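PDB 1RIF: DNA helicase uvsW from Enterobacteria phage T4, which couples ATP hydrolysis to 3'-5' unwinding of duplex DNA and drives branch migration of Holliday junctions during recombination-dependent repair of the phage genome. Local coordinates for residues R26-E32 with R50-Y56; I188-G193 with V209-V215. The protein carries 1 engineered substitution. Residues are numbered along the deposited sequence.

Contact 1: residues R26-E32 with R50-Y56; sequences RDFFSFE and RIRLLDY
A two-stranded antiparallel sheet in the N-terminal domain of UvsW forms where the chain leaves helix 19-28 and meets strand 50-52. Phe29, the first residue to drop helical angles and the centre of an inverse gamma turn, leads into extended Ser30-Glu32. The strand axes approach to 4.4 Å at 159°. Phe31 and Ile51 are the hydrogen-bonded pair (Phe31 N to Ile51 O 3.0 Å, Ile51 N to Phe31 O 2.7 Å), flanked by the non-hydrogen-bonded pairs Ser30-Arg52 and Glu32-Arg50, each with CA atoms 4.4 Å apart. Past the strands, Leu53 N donates to Phe29 O at 2.9 Å. On one face the Phe31 ring (chi1 p) takes a CH-pi contact from Ile51, CB lying 3.9 Å from the ring centroid, and its edge meets Leu53; helix 269-276 packs against Phe31 and Leu53. On the other face Arg50 gives NE and NH2 to Ser30 OG, both 3.0 Å, while Ser30 OG donates to Asp27 O at 3.0 Å. Arg52 NH1 reaches Asp27 OD1 at 3.0 Å in a salt bridge. Arg26, with chi1 to chi3 all t, completes a salt-bridge network through a long pair to Asp27 and brings its NH1 to 2.9 Å from Arg52 NH2; water 1 links Arg26 NE to Leu54 O. Two arginines this close repel, and the Asp27 carboxylate, close to Arg52 and farther from Arg26, probably offsets part of that repulsion.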
loop_
_atom_site.group_PDB
_atom_site.type_symbol
_atom_site.label_atom_id
_atom_site.label_comp_id
_atom_site.label_asym_id
_atom_site.label_seq_id
_atom_site.Cartn_x
_atom_site.Cartn_y
_atom_site.Cartn_z
ATOM N N ARG A 26 -7.698 1.478 21.603
ATOM C CA ARG A 26 -7.043 2.739 21.268
ATOM C C ARG A 26 -5.614 2.786 21.786
ATOM O O ARG A 26 -4.746 3.395 21.164
ATOM C CB ARG A 26 -7.857 3.908 21.836
ATOM C CG ARG A 26 -7.251 5.272 21.598
ATOM C CD ARG A 26 -8.171 6.379 22.077
ATOM N NE ARG A 26 -7.502 7.675 22.004
ATOM C CZ ARG A 26 -6.640 8.134 22.910
ATOM N NH1 ARG A 26 -6.341 7.404 23.978
ATOM N NH2 ARG A 26 -6.061 9.321 22.737
ATOM N N ASP A 27 -5.374 2.148 22.929
ATOM C CA ASP A 27 -4.036 2.103 23.509
ATOM C C ASP A 27 -3.241 1.007 22.817
ATOM O O ASP A 27 -2.037 1.142 22.589
ATOM C CB ASP A 27 -4.090 1.816 25.016
ATOM C CG ASP A 27 -4.689 2.967 25.808
ATOM O OD1 ASP A 27 -4.674 4.112 25.296
ATOM O OD2 ASP A 27 -5.161 2.733 26.946
ATOM N N PHE A 28 -3.933 -0.074 22.483
ATOM C CA PHE A 28 -3.325 -1.217 21.811
ATOM C C PHE A 28 -2.724 -0.775 20.474
ATOM O O PHE A 28 -1.560 -1.046 20.190
ATOM C CB PHE A 28 -4.386 -2.310 21.587
ATOM C CG PHE A 28 -3.857 -3.555 20.912
ATOM C CD1 PHE A 28 -2.967 -4.399 21.566
ATOM C CD2 PHE A 28 -4.246 -3.877 19.613
ATOM C CE1 PHE A 28 -2.469 -5.547 20.940
ATOM C CE2 PHE A 28 -3.753 -5.026 18.976
ATOM C CZ PHE A 28 -2.864 -5.859 19.642
ATOM N N PHE A 29 -3.517 -0.075 19.669
ATOM C CA PHE A 29 -3.062 0.389 18.365
ATOM C C PHE A 29 -2.419 1.774 18.385
ATOM O O PHE A 29 -2.750 2.636 17.580
ATOM C CB PHE A 29 -4.225 0.365 17.370
ATOM C CG PHE A 29 -4.641 -1.020 16.971
ATOM C CD1 PHE A 29 -5.846 -1.563 17.422
ATOM C CD2 PHE A 29 -3.811 -1.800 16.157
ATOM C CE1 PHE A 29 -6.219 -2.868 17.064
ATOM C CE2 PHE A 29 -4.172 -3.103 15.794
ATOM C CZ PHE A 29 -5.377 -3.639 16.247
ATOM N N SER A 30 -1.492 1.979 19.310
ATOM C CA SER A 30 -0.794 3.250 19.417
ATOM C C SER A 30 0.679 2.968 19.673
ATOM O O SER A 30 1.061 1.854 20.038
ATOM C CB SER A 30 -1.336 4.082 20.578
ATOM O OG SER A 30 -0.716 3.700 21.798
ATOM N N PHE A 31 1.507 3.983 19.466
ATOM C CA PHE A 31 2.925 3.849 19.709
ATOM C C PHE A 31 3.507 5.219 19.974
ATOM O O PHE A 31 2.925 6.241 19.623
ATOM C CB PHE A 31 3.630 3.155 18.532
ATOM C CG PHE A 31 3.541 3.897 17.225
ATOM C CD1 PHE A 31 4.470 4.882 16.905
ATOM C CD2 PHE A 31 2.530 3.600 16.308
ATOM C CE1 PHE A 31 4.394 5.562 15.687
ATOM C CE2 PHE A 31 2.444 4.272 15.093
ATOM C CZ PHE A 31 3.375 5.253 14.781
ATOM N N GLU A 32 4.658 5.223 20.621
ATOM C CA GLU A 32 5.353 6.442 20.972
ATOM C C GLU A 32 5.976 7.049 19.722
ATOM O O GLU A 32 6.677 6.363 18.985
ATOM C CB GLU A 32 6.443 6.086 21.968
ATOM C CG GLU A 32 6.863 7.175 22.898
ATOM C CD GLU A 32 7.950 6.696 23.837
ATOM O OE1 GLU A 32 9.134 6.681 23.421
ATOM O OE2 GLU A 32 7.610 6.314 24.980
ATOM N N ARG A 50 1.953 10.158 21.732
ATOM C CA ARG A 50 1.678 8.861 21.125
ATOM C C ARG A 50 0.837 8.970 19.869
ATOM O O ARG A 50 -0.076 9.789 19.781
ATOM C CB ARG A 50 0.963 7.935 22.124
ATOM C CG ARG A 50 1.764 7.652 23.395
ATOM C CD ARG A 50 1.114 6.562 24.210
ATOM N NE ARG A 50 1.141 5.273 23.518
ATOM C CZ ARG A 50 2.164 4.422 23.548
ATOM N NH1 ARG A 50 3.257 4.710 24.240
ATOM N NH2 ARG A 50 2.090 3.276 22.884
ATOM N N ILE A 51 1.159 8.127 18.897
ATOM C CA ILE A 51 0.436 8.090 17.642
ATOM C C ILE A 51 -0.637 7.023 17.765
ATOM O O ILE A 51 -0.353 5.876 18.088
ATOM C CB ILE A 51 1.405 7.798 16.477
ATOM C CG1 ILE A 51 2.251 9.053 16.224
ATOM C CG2 ILE A 51 0.635 7.391 15.219
ATOM C CD1 ILE A 51 3.439 8.826 15.342
ATOM N N ARG A 52 -1.878 7.432 17.537
ATOM C CA ARG A 52 -3.041 6.553 17.631
ATOM C C ARG A 52 -3.537 6.154 16.230
ATOM O O ARG A 52 -4.055 6.987 15.482
ATOM C CB ARG A 52 -4.169 7.277 18.398
ATOM C CG ARG A 52 -4.247 7.053 19.924
ATOM C CD ARG A 52 -2.931 7.260 20.627
ATOM N NE ARG A 52 -3.041 7.564 22.060
ATOM C CZ ARG A 52 -3.440 6.728 23.026
ATOM N NH1 ARG A 52 -3.808 5.479 22.769
ATOM N NH2 ARG A 52 -3.429 7.143 24.284
ATOM N N LEU A 53 -3.370 4.888 15.864
ATOM C CA LEU A 53 -3.839 4.431 14.556
ATOM C C LEU A 53 -5.359 4.199 14.593
ATOM O O LEU A 53 -6.013 4.160 13.560
ATOM C CB LEU A 53 -3.088 3.155 14.130
ATOM C CG LEU A 53 -1.590 3.386 13.881
ATOM C CD1 LEU A 53 -0.866 2.089 13.574
ATOM C CD2 LEU A 53 -1.442 4.357 12.722
ATOM N N LEU A 54 -5.913 4.048 15.793
ATOM C CA LEU A 54 -7.356 3.868 15.960
ATOM C C LEU A 54 -7.882 5.230 16.443
ATOM O O LEU A 54 -7.659 5.605 17.590
ATOM C CB LEU A 54 -7.639 2.802 17.026
ATOM C CG LEU A 54 -8.985 2.072 17.011
ATOM C CD1 LEU A 54 -9.443 1.878 18.440
ATOM C CD2 LEU A 54 -10.029 2.849 16.214
ATOM N N ASP A 55 -8.561 5.974 15.576
ATOM C CA ASP A 55 -9.063 7.283 15.969
ATOM C C ASP A 55 -10.373 7.186 16.759
ATOM O O ASP A 55 -10.887 6.095 17.007
ATOM C CB ASP A 55 -9.243 8.180 14.730
ATOM C CG ASP A 55 -10.370 7.715 13.812
ATOM O OD1 ASP A 55 -11.014 6.694 14.119
ATOM O OD2 ASP A 55 -10.617 8.376 12.778
ATOM N N TYR A 56 -10.905 8.328 17.175
ATOM C CA TYR A 56 -12.150 8.328 17.933
ATOM C C TYR A 56 -13.349 8.026 17.046
ATOM O O TYR A 56 -14.459 7.823 17.536
ATOM C CB TYR A 56 -12.344 9.664 18.650
ATOM C CG TYR A 56 -11.414 9.846 19.823
ATOM C CD1 TYR A 56 -10.302 10.680 19.734
ATOM C CD2 TYR A 56 -11.643 9.173 21.023
ATOM C CE1 TYR A 56 -9.441 10.845 20.814
ATOM C CE2 TYR A 56 -10.790 9.328 22.109
ATOM C CZ TYR A 56 -9.692 10.167 21.997
ATOM O OH TYR A 56 -8.858 10.341 23.072
HETATM O O HOH W 1 -7.528 8.043 19.121
HETATM O O HOH W 2 -4.937 4.276 18.666
HETATM O O HOH W 3 -3.906 6.243 26.612
HETATM O O HOH W 4 4.318 7.114 25.789
#

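Contact 2: residues I188-G193 with V209-V215; sequences IKKIGG and VGTWQTV
Side chains of two parallel strands, 188-190 and 207-210, meet at Ile188 and Val209, whose CG2 atoms lie 4.0 Å apart. Ile188 is mt and Val209 is t. Lys190 stands on the same face as its bridge partner Val209 (CA-CA 4.8 Å), but its mtmm side chain leads its end away from strand 207-210. Lys189, with every chi trans, extends its NZ to Asn203. The backbone register is set by Val209 N donating to Lys189 O at 2.9 Å and Ile191 N donating to Val209 O at 3.0 Å. Strand 188-190 is an outermost strand of the parallel sheet of the helicase ATP-binding domain, a P-loop NTPase fold; helix 167-180 packs on Ile188 and Lys190, and strand 159-163 continues the sheet beyond Val209. Beyond strand 188-190, Ile191 takes the pt rotamer, placing CD1 3.6 Å from Thr214 CG2 and 4.2 Å from Val215 CG2, while its CG1 lies 4.0 Å from Gly210 CA, where a CB would clash. Thr214 (chi1 m) sets OG1 3.4 Å from Gly192 CA; Gly192, at phi/psi 94/-146, likewise has no room for a CB. Thr211 is the N-cap residue of helix 212-215, its O accepting from Val215 N at 3.0 Å. Water 5 lies 2.7 Å from Ile191 O, 2.9 Å from Thr211 N and 2.9 Å from Thr214 OG1, hydrogen-bonded to all three.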
loop_
_atom_site.group_PDB
_atom_site.type_symbol
_atom_site.label_atom_id
_atom_site.label_comp_id
_atom_site.label_asym_id
_atom_site.label_seq_id
_atom_site.Cartn_x
_atom_site.Cartn_y
_atom_site.Cartn_z
ATOM N N ILE A 188 1.532 6.177 -19.100
ATOM C CA ILE A 188 2.174 6.485 -17.828
ATOM C C ILE A 188 2.472 7.972 -17.643
ATOM O O ILE A 188 3.285 8.555 -18.366
ATOM C CB ILE A 188 3.476 5.680 -17.698
ATOM C CG1 ILE A 188 3.171 4.187 -17.871
ATOM C CG2 ILE A 188 4.142 5.964 -16.355
ATOM C CD1 ILE A 188 4.399 3.319 -18.052
ATOM N N LYS A 189 1.797 8.578 -16.670
ATOM C CA LYS A 189 1.979 9.993 -16.365
ATOM C C LYS A 189 2.942 10.166 -15.198
ATOM O O LYS A 189 2.723 9.615 -14.122
ATOM C CB LYS A 189 0.638 10.636 -15.994
ATOM C CG LYS A 189 0.750 12.098 -15.604
ATOM C CD LYS A 189 -0.527 12.624 -14.981
ATOM C CE LYS A 189 -0.369 14.100 -14.624
ATOM N NZ LYS A 189 -1.396 14.582 -13.643
ATOM N N LYS A 190 4.016 10.915 -15.406
ATOM C CA LYS A 190 4.960 11.148 -14.321
ATOM C C LYS A 190 4.614 12.506 -13.719
ATOM O O LYS A 190 4.490 13.488 -14.443
ATOM C CB LYS A 190 6.399 11.143 -14.847
ATOM C CG LYS A 190 6.810 9.832 -15.505
ATOM C CD LYS A 190 8.290 9.795 -15.831
ATOM C CE LYS A 190 8.679 10.858 -16.844
ATOM N NZ LYS A 190 8.028 10.652 -18.167
ATOM N N ILE A 191 4.411 12.565 -12.410
ATOM C CA ILE A 191 4.089 13.841 -11.781
ATOM C C ILE A 191 5.270 14.351 -10.967
ATOM O O ILE A 191 6.163 13.584 -10.607
ATOM C CB ILE A 191 2.855 13.739 -10.855
ATOM C CG1 ILE A 191 3.114 12.741 -9.724
ATOM C CG2 ILE A 191 1.647 13.323 -11.661
ATOM C CD1 ILE A 191 2.003 12.680 -8.696
ATOM N N GLY A 192 5.275 15.651 -10.688
ATOM C CA GLY A 192 6.357 16.236 -9.915
ATOM C C GLY A 192 7.486 16.827 -10.744
ATOM O O GLY A 192 7.259 17.360 -11.835
ATOM N N GLY A 193 8.708 16.726 -10.220
ATOM C CA GLY A 193 9.878 17.266 -10.895
ATOM C C GLY A 193 10.150 16.711 -12.280
ATOM O O GLY A 193 9.973 17.414 -13.278
ATOM N N VAL A 209 3.059 7.977 -11.710
ATOM C CA VAL A 209 4.276 7.743 -10.948
ATOM C C VAL A 209 4.872 9.012 -10.351
ATOM O O VAL A 209 5.066 10.012 -11.044
ATOM C CB VAL A 209 5.347 7.072 -11.831
ATOM C CG1 VAL A 209 6.597 6.778 -11.005
ATOM C CG2 VAL A 209 4.781 5.784 -12.451
ATOM N N GLY A 210 5.173 8.955 -9.060
ATOM C CA GLY A 210 5.751 10.105 -8.393
ATOM C C GLY A 210 6.465 9.769 -7.097
ATOM O O GLY A 210 6.602 8.607 -6.718
ATOM N N THR A 211 6.931 10.806 -6.418
ATOM C CA THR A 211 7.640 10.642 -5.164
ATOM C C THR A 211 6.701 11.070 -4.051
ATOM O O THR A 211 5.663 11.673 -4.315
ATOM C CB THR A 211 8.891 11.537 -5.124
ATOM O OG1 THR A 211 8.493 12.905 -5.223
ATOM C CG2 THR A 211 9.819 11.217 -6.283
ATOM N N TRP A 212 7.062 10.757 -2.812
ATOM C CA TRP A 212 6.251 11.128 -1.656
ATOM C C TRP A 212 6.036 12.628 -1.517
ATOM O O TRP A 212 4.936 13.078 -1.192
ATOM C CB TRP A 212 6.891 10.612 -0.360
ATOM C CG TRP A 212 6.501 9.204 -0.025
ATOM C CD1 TRP A 212 7.286 8.089 -0.094
ATOM C CD2 TRP A 212 5.214 8.765 0.431
ATOM N NE1 TRP A 212 6.567 6.982 0.297
ATOM C CE2 TRP A 212 5.293 7.370 0.625
ATOM C CE3 TRP A 212 4.000 9.422 0.698
ATOM C CZ2 TRP A 212 4.202 6.612 1.076
ATOM C CZ3 TRP A 212 2.916 8.672 1.148
ATOM C CH2 TRP A 212 3.026 7.279 1.332
ATOM N N GLN A 213 7.087 13.407 -1.756
ATOM C CA GLN A 213 6.976 14.851 -1.598
ATOM C C GLN A 213 5.978 15.491 -2.555
ATOM O O GLN A 213 5.349 16.488 -2.218
ATOM C CB GLN A 213 8.349 15.521 -1.720
ATOM C CG GLN A 213 8.859 15.747 -3.121
ATOM C CD GLN A 213 9.999 16.747 -3.138
ATOM O OE1 GLN A 213 9.872 17.836 -2.589
ATOM N NE2 GLN A 213 11.115 16.386 -3.766
ATOM N N THR A 214 5.829 14.920 -3.744
ATOM C CA THR A 214 4.873 15.447 -4.707
ATOM C C THR A 214 3.488 14.974 -4.307
ATOM O O THR A 214 2.563 15.766 -4.159
ATOM C CB THR A 214 5.160 14.934 -6.125
ATOM O OG1 THR A 214 6.359 15.543 -6.615
ATOM C CG2 THR A 214 3.998 15.260 -7.058
ATOM N N VAL A 215 3.374 13.663 -4.131
ATOM C CA VAL A 215 2.131 13.004 -3.770
ATOM C C VAL A 215 1.425 13.584 -2.542
ATOM O O VAL A 215 0.208 13.774 -2.555
ATOM C CB VAL A 215 2.393 11.490 -3.574
ATOM C CG1 VAL A 215 1.239 10.832 -2.853
ATOM C CG2 VAL A 215 2.616 10.840 -4.929
HETATM O O HOH W 5 7.202 13.176 -8.113
#

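In the fold
This chain holds the N-terminal and ATP-binding parts of the helicase, without its C-terminal helicase part; contact 1 lies in the first, contact 2 in the second, sharing no secondary-structure element. Their nearest atoms are about 13 Å apart. Contact 1 is partly buried: Arg50, Arg52 and Glu32 line one face of its sheet, beside Arg26 and Asp27 at the helix end, with Phe31 and Ile51 opposite. Contact 2 is mostly buried, at the margin of a parallel sheet; only backbone atoms bond directly across it, the rest being mainly aliphatic contact and a bridging water, whereas contact 1 adds side-chain hydrogen bonds and a salt bridge. Helix 269-276 abuts contact 1; helices 167-180 and 239-245 flank contact 2.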